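Local structure of papain-like cysteine protease (Porcine reproductive and respiratory syndrome virus, 3MTV) at residues A[59-71]-A[76-88]. The protein acts as a metal-dependent nuclease and probably as a papain-like cysteine protease, and probably helps the virus suppress host interferon signalling and protein synthesis. Numbering follows the deposited sequence.
Sequences KFTFITPGSGVSM and QYGCLPADTVPEG
Gly68 and Gly78 pair across a short antiparallel beta hairpin, strands 68-69 and 77-78. A CB on either glycine would point into the other strand, and Gly68 CA lies 3.8 Å from Cys79 CA. Gly78 N donates almost straight to Gly68 O (3.0 Å, 174°). Val69 N donates to Leu80 O (2.6 Å). Before the strand, 59-67 curves round Cys79 and closes with a type II turn from Thr64 to Ser67. Gly66 N adds a weak bond to Gly78 O. Cys79 fills the hollow inside this curve, its CB 3.4 Å from Ile63 O. Leu80 bridges Val69 and Phe60. Its CB rests against Val69 O, and Leu80 CD2 meets the edge of the Phe60 ring, 3.9 Å from Phe60 CD2. Phe60 in turn packs edge-to-face with Phe49. The side chains of Pro81 and Thr61 cross at about a right angle. Val69 CG1 fits against Leu80 CB, Ala82 CB and Val85 CG1. The Val85 side chain lies about 8 Å from that of His159, a probable active-site residue. The Met71 and Val85 side chains run past each other in opposite directions, with Met71 CG and SD each 4.0 Å from Val85 CG2.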
loop_
_atom_site.group_PDB
_atom_site.type_symbol
_atom_site.label_atom_id
_atom_site.label_comp_id
_atom_site.label_asym_id
_atom_site.label_seq_id
_atom_site.Cartn_x
_atom_site.Cartn_y
_atom_site.Cartn_z
ATOM N N LYS A 59 6.591 -19.106 -0.219
ATOM C CA LYS A 59 7.785 -19.305 0.564
ATOM C C LYS A 59 7.572 -19.534 2.062
ATOM O O LYS A 59 8.513 -19.792 2.768
ATOM C CB LYS A 59 8.733 -18.161 0.337
ATOM C CG LYS A 59 9.173 -18.087 -1.086
ATOM C CD LYS A 59 8.808 -19.377 -1.855
ATOM C CE LYS A 59 9.246 -19.161 -3.305
ATOM N NZ LYS A 59 10.272 -18.004 -3.364
ATOM N N PHE A 60 6.349 -19.459 2.536
ATOM C CA PHE A 60 6.065 -19.561 3.967
ATOM C C PHE A 60 5.165 -20.725 4.275
ATOM O O PHE A 60 4.516 -21.194 3.363
ATOM C CB PHE A 60 5.277 -18.331 4.452
ATOM C CG PHE A 60 6.091 -17.054 4.490
ATOM C CD1 PHE A 60 6.473 -16.410 3.312
ATOM C CD2 PHE A 60 6.468 -16.497 5.690
ATOM C CE1 PHE A 60 7.211 -15.237 3.343
ATOM C CE2 PHE A 60 7.178 -15.352 5.715
ATOM C CZ PHE A 60 7.547 -14.720 4.549
ATOM N N THR A 61 5.020 -21.140 5.542
ATOM C CA THR A 61 4.207 -22.285 5.714
ATOM C C THR A 61 3.189 -22.008 6.836
ATOM O O THR A 61 3.526 -21.387 7.777
ATOM C CB THR A 61 5.128 -23.606 5.688
ATOM O OG1 THR A 61 5.731 -23.769 6.937
ATOM C CG2 THR A 61 6.370 -23.664 4.490
ATOM N N PHE A 62 1.915 -22.359 6.691
ATOM C CA PHE A 62 0.865 -21.809 7.573
ATOM C C PHE A 62 0.302 -22.965 8.359
ATOM O O PHE A 62 0.657 -24.070 8.056
ATOM C CB PHE A 62 -0.162 -20.979 6.754
ATOM C CG PHE A 62 0.514 -19.876 5.956
ATOM C CD1 PHE A 62 1.130 -20.153 4.698
ATOM C CD2 PHE A 62 0.696 -18.588 6.521
ATOM C CE1 PHE A 62 1.896 -19.145 3.968
ATOM C CE2 PHE A 62 1.446 -17.608 5.826
ATOM C CZ PHE A 62 2.046 -17.897 4.543
ATOM N N ILE A 63 -0.468 -22.742 9.409
ATOM C CA ILE A 63 -0.785 -23.818 10.356
ATOM C C ILE A 63 -2.059 -23.333 10.991
ATOM O O ILE A 63 -2.518 -22.301 10.677
ATOM C CB ILE A 63 0.305 -24.113 11.528
ATOM C CG1 ILE A 63 0.108 -23.155 12.740
ATOM C CG2 ILE A 63 1.819 -24.380 10.967
ATOM C CD1 ILE A 63 0.616 -23.606 14.197
ATOM N N THR A 64 -2.695 -24.033 11.875
ATOM C CA THR A 64 -4.068 -23.594 11.975
ATOM C C THR A 64 -4.195 -22.228 12.715
ATOM O O THR A 64 -3.510 -21.972 13.693
ATOM C CB THR A 64 -5.048 -24.790 12.451
ATOM O OG1 THR A 64 -5.485 -24.611 13.814
ATOM C CG2 THR A 64 -4.400 -26.232 12.235
ATOM N N PRO A 65 -5.053 -21.322 12.212
ATOM C CA PRO A 65 -5.503 -20.111 12.962
ATOM C C PRO A 65 -5.580 -20.259 14.501
ATOM O O PRO A 65 -6.252 -21.215 14.993
ATOM C CB PRO A 65 -6.936 -19.864 12.397
ATOM C CG PRO A 65 -6.765 -20.327 10.862
ATOM C CD PRO A 65 -5.552 -21.328 10.812
ATOM N N GLY A 66 -4.931 -19.318 15.224
ATOM C CA GLY A 66 -4.957 -19.190 16.699
ATOM C C GLY A 66 -3.959 -20.068 17.476
ATOM O O GLY A 66 -4.128 -20.230 18.704
ATOM N N SER A 67 -2.915 -20.572 16.780
ATOM C CA SER A 67 -2.139 -21.773 17.151
ATOM C C SER A 67 -0.704 -21.586 16.685
ATOM O O SER A 67 0.191 -22.463 16.739
ATOM C CB SER A 67 -2.740 -23.022 16.445
ATOM O OG SER A 67 -2.024 -23.364 15.259
ATOM N N GLY A 68 -0.481 -20.426 16.138
ATOM C CA GLY A 68 0.825 -20.176 15.570
ATOM C C GLY A 68 1.395 -18.894 16.110
ATOM O O GLY A 68 0.988 -18.357 17.175
ATOM N N VAL A 69 2.318 -18.372 15.329
ATOM C CA VAL A 69 2.983 -17.155 15.765
ATOM C C VAL A 69 2.899 -15.938 14.790
ATOM O O VAL A 69 2.940 -16.135 13.564
ATOM C CB VAL A 69 4.373 -17.569 16.120
ATOM C CG1 VAL A 69 5.425 -17.110 15.065
ATOM C CG2 VAL A 69 4.591 -17.220 17.541
ATOM N N SER A 70 2.707 -14.717 15.312
ATOM C CA SER A 70 2.619 -13.491 14.440
ATOM C C SER A 70 3.881 -12.577 14.417
ATOM O O SER A 70 4.616 -12.520 15.417
ATOM C CB SER A 70 1.425 -12.606 14.792
ATOM O OG SER A 70 1.151 -11.799 13.655
ATOM N N MET A 71 4.165 -11.907 13.293
ATOM C CA MET A 71 5.172 -10.814 13.279
ATOM C C MET A 71 4.545 -9.452 13.673
ATOM O O MET A 71 5.239 -8.527 13.807
ATOM C CB MET A 71 6.064 -10.663 12.025
ATOM C CG MET A 71 6.196 -11.864 11.095
ATOM S SD MET A 71 7.610 -11.729 9.923
ATOM C CE MET A 71 8.482 -10.324 10.591
ATOM N N GLN A 76 -0.839 -11.641 19.562
ATOM C CA GLN A 76 -0.109 -12.685 20.276
ATOM C C GLN A 76 -0.020 -14.015 19.445
ATOM O O GLN A 76 1.059 -14.628 19.331
ATOM C CB GLN A 76 -0.677 -12.859 21.675
ATOM C CG GLN A 76 0.333 -13.547 22.590
ATOM C CD GLN A 76 -0.015 -13.491 24.106
ATOM O OE1 GLN A 76 -1.197 -13.615 24.500
ATOM N NE2 GLN A 76 1.041 -13.320 24.963
ATOM N N TYR A 77 -1.134 -14.417 18.805
ATOM C CA TYR A 77 -1.175 -15.717 18.156
ATOM C C TYR A 77 -1.397 -15.513 16.747
ATOM O O TYR A 77 -2.331 -14.758 16.429
ATOM C CB TYR A 77 -2.380 -16.535 18.618
ATOM C CG TYR A 77 -2.461 -16.639 20.087
ATOM C CD1 TYR A 77 -3.206 -15.696 20.809
ATOM C CD2 TYR A 77 -1.723 -17.614 20.784
ATOM C CE1 TYR A 77 -3.244 -15.727 22.198
ATOM C CE2 TYR A 77 -1.749 -17.670 22.193
ATOM C CZ TYR A 77 -2.516 -16.720 22.894
ATOM O OH TYR A 77 -2.567 -16.749 24.281
ATOM N N GLY A 78 -0.641 -16.236 15.909
ATOM C CA GLY A 78 -0.648 -16.066 14.446
ATOM C C GLY A 78 -0.928 -17.405 13.807
ATOM O O GLY A 78 -1.881 -18.063 14.226
ATOM N N CYS A 79 -0.105 -17.815 12.834
ATOM C CA CYS A 79 -0.280 -19.092 12.099
ATOM C C CYS A 79 1.014 -19.358 11.412
ATOM O O CYS A 79 1.203 -19.998 10.327
ATOM C CB CYS A 79 -1.419 -19.110 11.066
ATOM S SG CYS A 79 -2.061 -17.642 10.163
ATOM N N LEU A 80 1.975 -18.825 12.070
ATOM C CA LEU A 80 3.223 -19.169 11.567
ATOM C C LEU A 80 3.865 -20.112 12.547
ATOM O O LEU A 80 3.827 -19.902 13.807
ATOM C CB LEU A 80 3.993 -17.906 11.344
ATOM C CG LEU A 80 3.908 -17.522 9.896
ATOM C CD1 LEU A 80 3.761 -16.072 9.944
ATOM C CD2 LEU A 80 5.167 -17.992 9.077
ATOM N N PRO A 81 4.432 -21.156 11.951
ATOM C CA PRO A 81 5.387 -22.027 12.603
ATOM C C PRO A 81 6.455 -21.099 13.185
ATOM O O PRO A 81 7.261 -20.504 12.402
ATOM C CB PRO A 81 6.052 -22.808 11.432
ATOM C CG PRO A 81 5.666 -22.104 10.190
ATOM C CD PRO A 81 4.778 -20.917 10.545
ATOM N N ALA A 82 6.518 -20.992 14.515
ATOM C CA ALA A 82 7.754 -20.376 15.060
ATOM C C ALA A 82 9.144 -20.900 14.591
ATOM O O ALA A 82 10.008 -20.068 14.434
ATOM C CB ALA A 82 7.689 -20.237 16.446
ATOM N N ASP A 83 9.397 -22.189 14.278
ATOM C CA ASP A 83 10.668 -22.462 13.532
ATOM C C ASP A 83 11.068 -21.293 12.556
ATOM O O ASP A 83 12.215 -21.231 12.094
ATOM C CB ASP A 83 10.628 -23.737 12.626
ATOM C CG ASP A 83 9.800 -24.870 13.202
ATOM O OD1 ASP A 83 10.306 -25.458 14.225
ATOM O OD2 ASP A 83 8.693 -25.185 12.600
ATOM N N THR A 84 10.110 -20.454 12.125
ATOM C CA THR A 84 10.239 -19.749 10.777
ATOM C C THR A 84 10.359 -18.180 10.721
ATOM O O THR A 84 10.673 -17.584 9.724
ATOM C CB THR A 84 9.119 -20.256 9.814
ATOM O OG1 THR A 84 7.864 -19.719 10.217
ATOM C CG2 THR A 84 8.931 -21.804 9.925
ATOM N N VAL A 85 10.140 -17.569 11.858
ATOM C CA VAL A 85 10.298 -16.189 12.162
ATOM C C VAL A 85 11.368 -16.048 13.233
ATOM O O VAL A 85 11.654 -17.045 13.977
ATOM C CB VAL A 85 8.992 -15.864 12.776
ATOM C CG1 VAL A 85 9.095 -15.049 14.076
ATOM C CG2 VAL A 85 8.156 -15.285 11.753
ATOM N N PRO A 86 11.959 -14.828 13.350
ATOM C CA PRO A 86 13.028 -14.709 14.376
ATOM C C PRO A 86 12.518 -14.749 15.815
ATOM O O PRO A 86 11.317 -14.527 16.068
ATOM C CB PRO A 86 13.790 -13.419 14.007
ATOM C CG PRO A 86 13.475 -13.178 12.618
ATOM C CD PRO A 86 12.008 -13.716 12.389
ATOM N N GLU A 87 13.390 -15.123 16.771
ATOM C CA GLU A 87 12.806 -15.250 18.129
ATOM C C GLU A 87 13.126 -14.029 18.940
ATOM O O GLU A 87 12.556 -13.810 20.005
ATOM C CB GLU A 87 13.113 -16.579 18.841
ATOM C CG GLU A 87 14.548 -17.018 18.904
ATOM C CD GLU A 87 14.731 -18.473 19.533
ATOM O OE1 GLU A 87 14.364 -18.786 20.757
ATOM O OE2 GLU A 87 15.251 -19.319 18.745
ATOM N N GLY A 88 14.017 -13.209 18.385
ATOM C CA GLY A 88 14.103 -11.880 18.873
ATOM C C GLY A 88 15.380 -11.763 19.659
ATOM O O GLY A 88 15.625 -10.772 20.288
#